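Local coordinates for benzoylformate decarboxylase (Mycobacterium smegmatis, PDB 4Q9D), which belongs to the thiamine pyrophosphate enzyme family, which joins two domains of the cofactor-binding type to a central Rossmann-like domain, at residues R16-T21 with A141-Y146; G59-T64 with T93-T98; Y146-Q151 with G155-S160. One frame throughout, in Å; residues are numbered along the deposited sequence.

All three contacts lie around one parallel sheet, that of the N-terminal domain. Interactions 1 and 3 share helix 138-150, Tyr146 and its formic acid, on the sheet face that Ile96 points to; interaction 2 brings helix 50-64 to the other face through Leu95. Strands 95-101 and 157-162 are neighbours, so interactions 2 and 3 are tied by backbone bonds between Ile97 and both Val157 and Leu159. Interaction 2, its centre about 9 Å from the centre of the chain, and interaction 3 are buried; interaction 1, its centre about 21 Å from that point, is partly buried and includes a bridging water. Apolar packing runs through all three, but interaction 3 alone has a direct hydrogen bond between its segments.

Interaction 1 (R16-T21 with A141-Y146); sequences RKLGLT and AFMQAY. With FMT (formic acid), chain G.
The phenolic OH of Tyr146 has two small-molecule partners, a water and a formic acid. The water donates to Tyr146 OH at 2.9 Å and also to Leu18 O, so one solvent molecule bridges Leu18 O to the Tyr146 hydroxyl. The hydroxyl in turn donates to the formic acid, which also bonds Val179 N; the modelled OH to O1 separation is very short and is not a safe measure of strength.

Next to these polar bonds the contact is apolar. Leu18 CD2 sits over one face of the Tyr146 ring, close to above its centre, with Leu18 CD1 beside the rim, 3.9 Å from Tyr146 CD1, while Leu20 CD1 reaches the ring edge at 4.1 Å from the same carbon. Tyr146 can meet both leucines because its ring carbon CG is anti to the backbone N (chi1 176°), which carries the ring out toward them. Leu18 CD2 also meets Met143 CE at 3.9 Å, a methyl brought round by bends at chi2 and chi3.

Between the two leucines, Gly19 ends its helix in a Schellman motif, with positive phi (89°). The contact joins the end of helix 7-18 to helix 138-150 against the parallel sheet, where Leu20 and Tyr146 both touch Ile96 of strand 95-101.

Interaction 2 (G59-T64 with T93-T98); sequences GFAQAT and TPLIIT
Gln62 and Ala61, near the end of helix 50-64, meet Thr93 and Leu95 where the chain enters strand 95-101, a helix-on-sheet contact in the alpha/beta fold of the N-terminal domain. The CB of Gln62 leaves the helix alongside the other segment rather than at it, and the chain beyond brings the residue closer. With CG beside the backbone N (chi1 -74°) and the chain extended from there, the side chain crosses that of Thr93 at about a right angle. Gln62 CG lies 3.9 Å from Thr93 OG1, and CD passes the same oxygen at 4.1 Å.

At the tip, Gln62 NE2 is 3.7 Å from Thr93 OG1, too far for a hydrogen bond. The two polar atoms are linked instead through Asp58, one turn back on the helix: its OD1 is hydrogen-bonded to both. The amide's other end, OE1, is bonded to Arg239 NH1 and Arg213 NE, so both ends of the amide are engaged and its rotation should be well fixed.

Across the two segments the apolar contacts are between methyl groups. Leu95 CD2 touches Ala61 CB at 3.8 Å, and Leu95 also packs on Leu54 and Ala57 of the same helix, whereas the next residue, Ile96, faces helix 138-150 across the sheet. Thr93 divides its branches accordingly: OG1 turns to the Gln62 and Asp58 group, and CG2 sits 3.6 Å from Ala61 CB.

Interaction 3 (Y146-Q151 with G155-S160); sequences YAVAMQ and GPVFLS. With FMT (formic acid), chain G.
This is a buried helix-to-strand return within a beta-alpha-beta unit: helix 138-150 ends, and after a six-residue connection, 151-156, the chain comes back as strand 157-162 beneath its own last turn. The evidence is a backbone bond at the turn and a valine pair beside it. Gly155 N donates to Ala149 O at 3.3 Å, with 153° at the hydrogen; the donor lies in the carbonyl plane on a lone pair, at a C=O...N angle of 136°. The bond is long but well directed. Gly155 O also comes 3.4 Å from Ala149 CA in a C-H...O contact, and its distance to Ala149 CB is 3.5 Å, so the glycine's peptide units lie close along the helix backbone.

Val148 CG1 and Val157 CG1 meet at 3.6 Å. On Val148 this branch is anti to the backbone N (chi1 173°), reaching toward the strand; Val148 also packs on Ala306 of the second subunit. The same Val157 methyl lies 3.9 Å from Ala149 N, and Trp128 of the neighbouring strand touches both valines. On another flank of the helix, Met150 CG lies 3.7 Å above the centre of the Tyr146 ring.

Ala149 O belongs to the final turn, where carbonyls run out of helical N-H partners. Gly155 N supplies one, and Lys127 NZ bonds the preceding carbonyl, Val148 O; the chemistry therefore implies a helix end whose last carbonyls find partners in the returning chain and a lysine, with methyl packing filling the contact beside them.

Interaction 1 (R16-T21 with A141-Y146)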
# COMPACT_ATOMS: atom_id res chain seq x y z
N ARG B 16 15.46 5.90 -27.66
CA ARG B 16 16.15 5.39 -28.87
C ARG B 16 17.49 4.76 -28.50
O ARG B 16 17.79 3.65 -28.94
CB ARG B 16 16.34 6.50 -29.92
CG ARG B 16 16.97 6.05 -31.25
CD ARG B 16 17.18 7.26 -32.22
NE ARG B 16 15.90 7.81 -32.63
CZ ARG B 16 15.40 8.97 -32.20
NH1 ARG B 16 16.10 9.73 -31.36
NH2 ARG B 16 14.21 9.36 -32.64
N LYS B 17 18.32 5.47 -27.72
CA LYS B 17 19.62 4.91 -27.30
C LYS B 17 19.49 3.61 -26.53
O LYS B 17 20.34 2.74 -26.65
CB LYS B 17 20.40 5.92 -26.45
CG LYS B 17 20.79 7.20 -27.24
CD LYS B 17 21.47 8.23 -26.34
CE LYS B 17 21.63 9.57 -27.06
NZ LYS B 17 22.07 10.64 -26.11
N LEU B 18 18.42 3.47 -25.75
CA LEU B 18 18.19 2.27 -24.94
C LEU B 18 17.61 1.13 -25.78
O LEU B 18 17.57 -0.02 -25.33
CB LEU B 18 17.22 2.57 -23.78
CG LEU B 18 17.77 3.54 -22.75
CD1 LEU B 18 16.80 3.72 -21.59
CD2 LEU B 18 19.09 3.00 -22.23
N GLY B 19 17.16 1.44 -26.99
CA GLY B 19 16.55 0.43 -27.85
C GLY B 19 15.05 0.29 -27.66
O GLY B 19 14.41 -0.59 -28.25
N LEU B 20 14.48 1.18 -26.84
CA LEU B 20 13.04 1.15 -26.56
C LEU B 20 12.25 1.89 -27.63
O LEU B 20 11.67 2.94 -27.35
CB LEU B 20 12.75 1.75 -25.18
CG LEU B 20 13.29 0.96 -23.98
CD1 LEU B 20 13.15 1.78 -22.70
CD2 LEU B 20 12.56 -0.36 -23.85
N THR B 21 12.19 1.33 -28.83
CA THR B 21 11.64 2.06 -29.98
C THR B 21 10.31 1.51 -30.46
O THR B 21 9.78 1.91 -31.50
CB THR B 21 12.64 2.09 -31.16
OG1 THR B 21 13.04 0.75 -31.46
CG2 THR B 21 13.88 2.91 -30.77
N ALA B 141 13.86 9.33 -14.87
CA ALA B 141 12.91 8.32 -14.34
C ALA B 141 12.76 7.15 -15.32
O ALA B 141 12.71 5.98 -14.91
CB ALA B 141 11.56 8.94 -14.08
N PHE B 142 12.75 7.46 -16.61
CA PHE B 142 12.79 6.40 -17.63
C PHE B 142 14.08 5.58 -17.55
O PHE B 142 14.05 4.34 -17.66
CB PHE B 142 12.56 6.96 -19.03
CG PHE B 142 11.10 7.10 -19.39
CD1 PHE B 142 10.39 8.27 -19.08
CD2 PHE B 142 10.43 6.08 -20.04
CE1 PHE B 142 9.06 8.41 -19.43
CE2 PHE B 142 9.06 6.22 -20.38
CZ PHE B 142 8.39 7.38 -20.07
N MET B 143 15.22 6.24 -17.34
CA MET B 143 16.48 5.50 -17.27
C MET B 143 16.42 4.57 -16.07
O MET B 143 16.86 3.42 -16.11
CB MET B 143 17.68 6.46 -17.13
CG MET B 143 19.03 5.71 -17.11
SD MET B 143 19.37 4.96 -18.73
CE MET B 143 19.22 3.21 -18.32
N GLN B 144 15.88 5.10 -14.98
CA GLN B 144 15.75 4.34 -13.76
C GLN B 144 14.76 3.17 -13.96
O GLN B 144 15.00 2.03 -13.47
CB GLN B 144 15.32 5.31 -12.63
CG GLN B 144 15.23 4.71 -11.28
CD GLN B 144 15.09 5.76 -10.15
OE1 GLN B 144 14.48 5.47 -9.15
NE2 GLN B 144 15.74 6.93 -10.28
N ALA B 145 13.67 3.42 -14.69
CA ALA B 145 12.69 2.36 -14.92
C ALA B 145 13.38 1.19 -15.63
O ALA B 145 13.20 0.02 -15.25
CB ALA B 145 11.49 2.84 -15.73
N TYR B 146 14.17 1.52 -16.65
CA TYR B 146 14.94 0.53 -17.41
C TYR B 146 15.93 -0.20 -16.50
O TYR B 146 16.05 -1.41 -16.57
CB TYR B 146 15.71 1.24 -18.57
CG TYR B 146 16.63 0.33 -19.40
CD1 TYR B 146 16.28 -0.05 -20.69
CD2 TYR B 146 17.87 -0.09 -18.91
CE1 TYR B 146 17.12 -0.84 -21.47
CE2 TYR B 146 18.72 -0.90 -19.67
CZ TYR B 146 18.33 -1.27 -20.94
OH TYR B 146 19.16 -2.06 -21.70
C FMT G . 21.77 -3.12 -19.67
O1 FMT G . 20.98 -3.29 -20.61
O2 FMT G . 22.09 -1.99 -19.29
O HOH W 1 20.09 -0.52 -23.93

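Interaction 2 (G59-T64 with T93-T98)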
# COMPACT_ATOMS: atom_id res chain seq x y z
N GLY B 59 4.92 -10.77 -24.82
CA GLY B 59 5.40 -11.68 -25.85
C GLY B 59 6.52 -11.10 -26.70
O GLY B 59 7.49 -11.80 -27.03
N PHE B 60 6.41 -9.82 -27.04
CA PHE B 60 7.45 -9.11 -27.79
C PHE B 60 8.77 -9.12 -27.05
O PHE B 60 9.82 -9.48 -27.63
CB PHE B 60 7.01 -7.66 -28.06
CG PHE B 60 7.95 -6.88 -29.00
CD1 PHE B 60 7.83 -6.99 -30.39
CD2 PHE B 60 8.91 -5.99 -28.49
CE1 PHE B 60 8.66 -6.25 -31.25
CE2 PHE B 60 9.74 -5.23 -29.35
CZ PHE B 60 9.62 -5.37 -30.72
N ALA B 61 8.73 -8.72 -25.79
CA ALA B 61 9.93 -8.69 -24.95
C ALA B 61 10.54 -10.09 -24.79
O ALA B 61 11.78 -10.27 -24.79
CB ALA B 61 9.58 -8.09 -23.56
N GLN B 62 9.70 -11.10 -24.63
CA GLN B 62 10.24 -12.43 -24.43
C GLN B 62 10.92 -12.96 -25.70
O GLN B 62 11.96 -13.57 -25.62
CB GLN B 62 9.17 -13.39 -23.98
CG GLN B 62 8.76 -13.18 -22.53
CD GLN B 62 8.03 -14.36 -21.96
OE1 GLN B 62 8.58 -15.48 -21.92
NE2 GLN B 62 6.80 -14.13 -21.48
N ALA B 63 10.31 -12.69 -26.86
CA ALA B 63 10.84 -13.14 -28.15
C ALA B 63 12.11 -12.39 -28.54
O ALA B 63 13.04 -12.97 -29.09
CB ALA B 63 9.80 -12.99 -29.23
N THR B 64 12.16 -11.08 -28.26
CA THR B 64 13.33 -10.29 -28.60
C THR B 64 14.44 -10.40 -27.54
O THR B 64 15.58 -10.09 -27.83
CB THR B 64 13.00 -8.78 -28.81
OG1 THR B 64 12.37 -8.26 -27.64
CG2 THR B 64 12.07 -8.57 -29.99
N THR B 93 9.29 -10.64 -16.93
CA THR B 93 9.47 -9.93 -18.18
C THR B 93 9.79 -8.45 -17.93
O THR B 93 9.05 -7.79 -17.20
CB THR B 93 8.20 -10.03 -19.03
OG1 THR B 93 7.85 -11.41 -19.18
CG2 THR B 93 8.43 -9.39 -20.43
N PRO B 94 10.89 -7.93 -18.52
CA PRO B 94 11.24 -6.52 -18.31
C PRO B 94 10.35 -5.57 -19.11
O PRO B 94 10.72 -5.17 -20.20
CB PRO B 94 12.71 -6.42 -18.79
CG PRO B 94 12.81 -7.48 -19.86
CD PRO B 94 11.86 -8.63 -19.38
N LEU B 95 9.19 -5.21 -18.57
CA LEU B 95 8.32 -4.27 -19.25
C LEU B 95 8.35 -2.93 -18.54
O LEU B 95 8.25 -2.89 -17.31
CB LEU B 95 6.88 -4.77 -19.30
CG LEU B 95 6.66 -6.09 -20.06
CD1 LEU B 95 5.20 -6.46 -20.06
CD2 LEU B 95 7.16 -5.95 -21.51
N ILE B 96 8.43 -1.85 -19.30
CA ILE B 96 8.25 -0.52 -18.73
C ILE B 96 6.83 -0.06 -19.03
O ILE B 96 6.47 0.24 -20.18
CB ILE B 96 9.29 0.47 -19.28
CG1 ILE B 96 10.69 -0.05 -18.92
CG2 ILE B 96 9.04 1.91 -18.75
CD1 ILE B 96 11.78 0.73 -19.58
N ILE B 97 5.99 -0.06 -18.00
CA ILE B 97 4.60 0.29 -18.18
C ILE B 97 4.45 1.78 -17.83
O ILE B 97 4.83 2.20 -16.73
CB ILE B 97 3.65 -0.54 -17.25
CG1 ILE B 97 4.04 -2.04 -17.20
CG2 ILE B 97 2.19 -0.32 -17.66
CD1 ILE B 97 3.78 -2.75 -18.50
N THR B 98 3.92 2.58 -18.74
CA THR B 98 3.66 4.00 -18.46
C THR B 98 2.20 4.27 -18.66
O THR B 98 1.53 3.58 -19.45
CB THR B 98 4.48 4.96 -19.35
OG1 THR B 98 4.03 4.87 -20.71
CG2 THR B 98 5.96 4.60 -19.28

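Interaction 3 (Y146-Q151 with G155-S160)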
# COMPACT_ATOMS: atom_id res chain seq x y z
N TYR B 146 14.17 1.52 -16.65
CA TYR B 146 14.94 0.53 -17.41
C TYR B 146 15.93 -0.20 -16.50
O TYR B 146 16.05 -1.41 -16.57
CB TYR B 146 15.71 1.24 -18.57
CG TYR B 146 16.63 0.33 -19.40
CD1 TYR B 146 16.28 -0.05 -20.69
CD2 TYR B 146 17.87 -0.09 -18.91
CE1 TYR B 146 17.12 -0.84 -21.47
CE2 TYR B 146 18.72 -0.90 -19.67
CZ TYR B 146 18.33 -1.27 -20.94
OH TYR B 146 19.16 -2.06 -21.70
N ALA B 147 16.62 0.55 -15.64
CA ALA B 147 17.56 -0.06 -14.71
C ALA B 147 16.87 -1.08 -13.79
O ALA B 147 17.38 -2.19 -13.57
CB ALA B 147 18.29 1.02 -13.88
N VAL B 148 15.71 -0.71 -13.25
CA VAL B 148 15.02 -1.61 -12.32
C VAL B 148 14.49 -2.86 -13.05
O VAL B 148 14.69 -3.97 -12.60
CB VAL B 148 13.87 -0.95 -11.57
CG1 VAL B 148 13.08 -2.03 -10.72
CG2 VAL B 148 14.37 0.22 -10.69
N ALA B 149 13.83 -2.64 -14.19
CA ALA B 149 13.29 -3.71 -15.00
C ALA B 149 14.35 -4.73 -15.41
O ALA B 149 14.07 -5.92 -15.47
CB ALA B 149 12.61 -3.13 -16.28
N MET B 150 15.56 -4.25 -15.71
CA MET B 150 16.58 -5.06 -16.37
C MET B 150 17.53 -5.75 -15.41
O MET B 150 18.15 -6.74 -15.78
CB MET B 150 17.38 -4.23 -17.38
CG MET B 150 16.57 -3.83 -18.62
SD MET B 150 16.17 -5.30 -19.64
CE MET B 150 17.78 -5.61 -20.40
N GLN B 151 17.63 -5.25 -14.18
CA GLN B 151 18.47 -5.91 -13.19
C GLN B 151 17.76 -7.15 -12.67
O GLN B 151 16.53 -7.18 -12.60
CB GLN B 151 18.87 -4.97 -12.06
CG GLN B 151 19.72 -3.78 -12.55
CD GLN B 151 20.13 -2.86 -11.41
OE1 GLN B 151 21.31 -2.56 -11.23
NE2 GLN B 151 19.14 -2.40 -10.63
N GLY B 155 11.64 -7.81 -14.38
CA GLY B 155 10.22 -7.70 -14.12
C GLY B 155 9.66 -6.36 -14.55
O GLY B 155 10.40 -5.46 -14.95
N PRO B 156 8.34 -6.23 -14.49
CA PRO B 156 7.73 -4.99 -15.00
C PRO B 156 7.81 -3.86 -13.98
O PRO B 156 7.84 -4.09 -12.76
CB PRO B 156 6.27 -5.40 -15.23
CG PRO B 156 6.03 -6.50 -14.18
CD PRO B 156 7.34 -7.25 -14.12
N VAL B 157 7.82 -2.63 -14.48
CA VAL B 157 7.79 -1.47 -13.59
C VAL B 157 6.76 -0.48 -14.10
O VAL B 157 6.34 -0.56 -15.26
CB VAL B 157 9.18 -0.80 -13.48
CG1 VAL B 157 10.24 -1.81 -13.00
CG2 VAL B 157 9.58 -0.22 -14.83
N PHE B 158 6.33 0.44 -13.23
CA PHE B 158 5.28 1.39 -13.57
C PHE B 158 5.73 2.85 -13.38
O PHE B 158 6.27 3.24 -12.33
CB PHE B 158 4.01 1.11 -12.73
CG PHE B 158 2.86 2.06 -13.02
CD1 PHE B 158 2.06 1.90 -14.14
CD2 PHE B 158 2.56 3.08 -12.13
CE1 PHE B 158 0.98 2.76 -14.39
CE2 PHE B 158 1.50 3.96 -12.38
CZ PHE B 158 0.71 3.81 -13.51
N LEU B 159 5.46 3.67 -14.39
CA LEU B 159 5.77 5.11 -14.33
C LEU B 159 4.54 5.87 -14.72
O LEU B 159 3.99 5.64 -15.80
CB LEU B 159 6.84 5.46 -15.36
CG LEU B 159 8.30 5.60 -14.95
CD1 LEU B 159 9.06 6.04 -16.20
CD2 LEU B 159 8.43 6.67 -13.87
N SER B 160 4.12 6.79 -13.86
CA SER B 160 2.96 7.62 -14.11
C SER B 160 3.48 9.03 -14.45
O SER B 160 4.28 9.58 -13.68
CB SER B 160 2.16 7.73 -12.83
OG SER B 160 0.98 8.49 -13.07
C FMT G . 21.77 -3.12 -19.67
O1 FMT G . 20.98 -3.29 -20.61
O2 FMT G . 22.09 -1.99 -19.29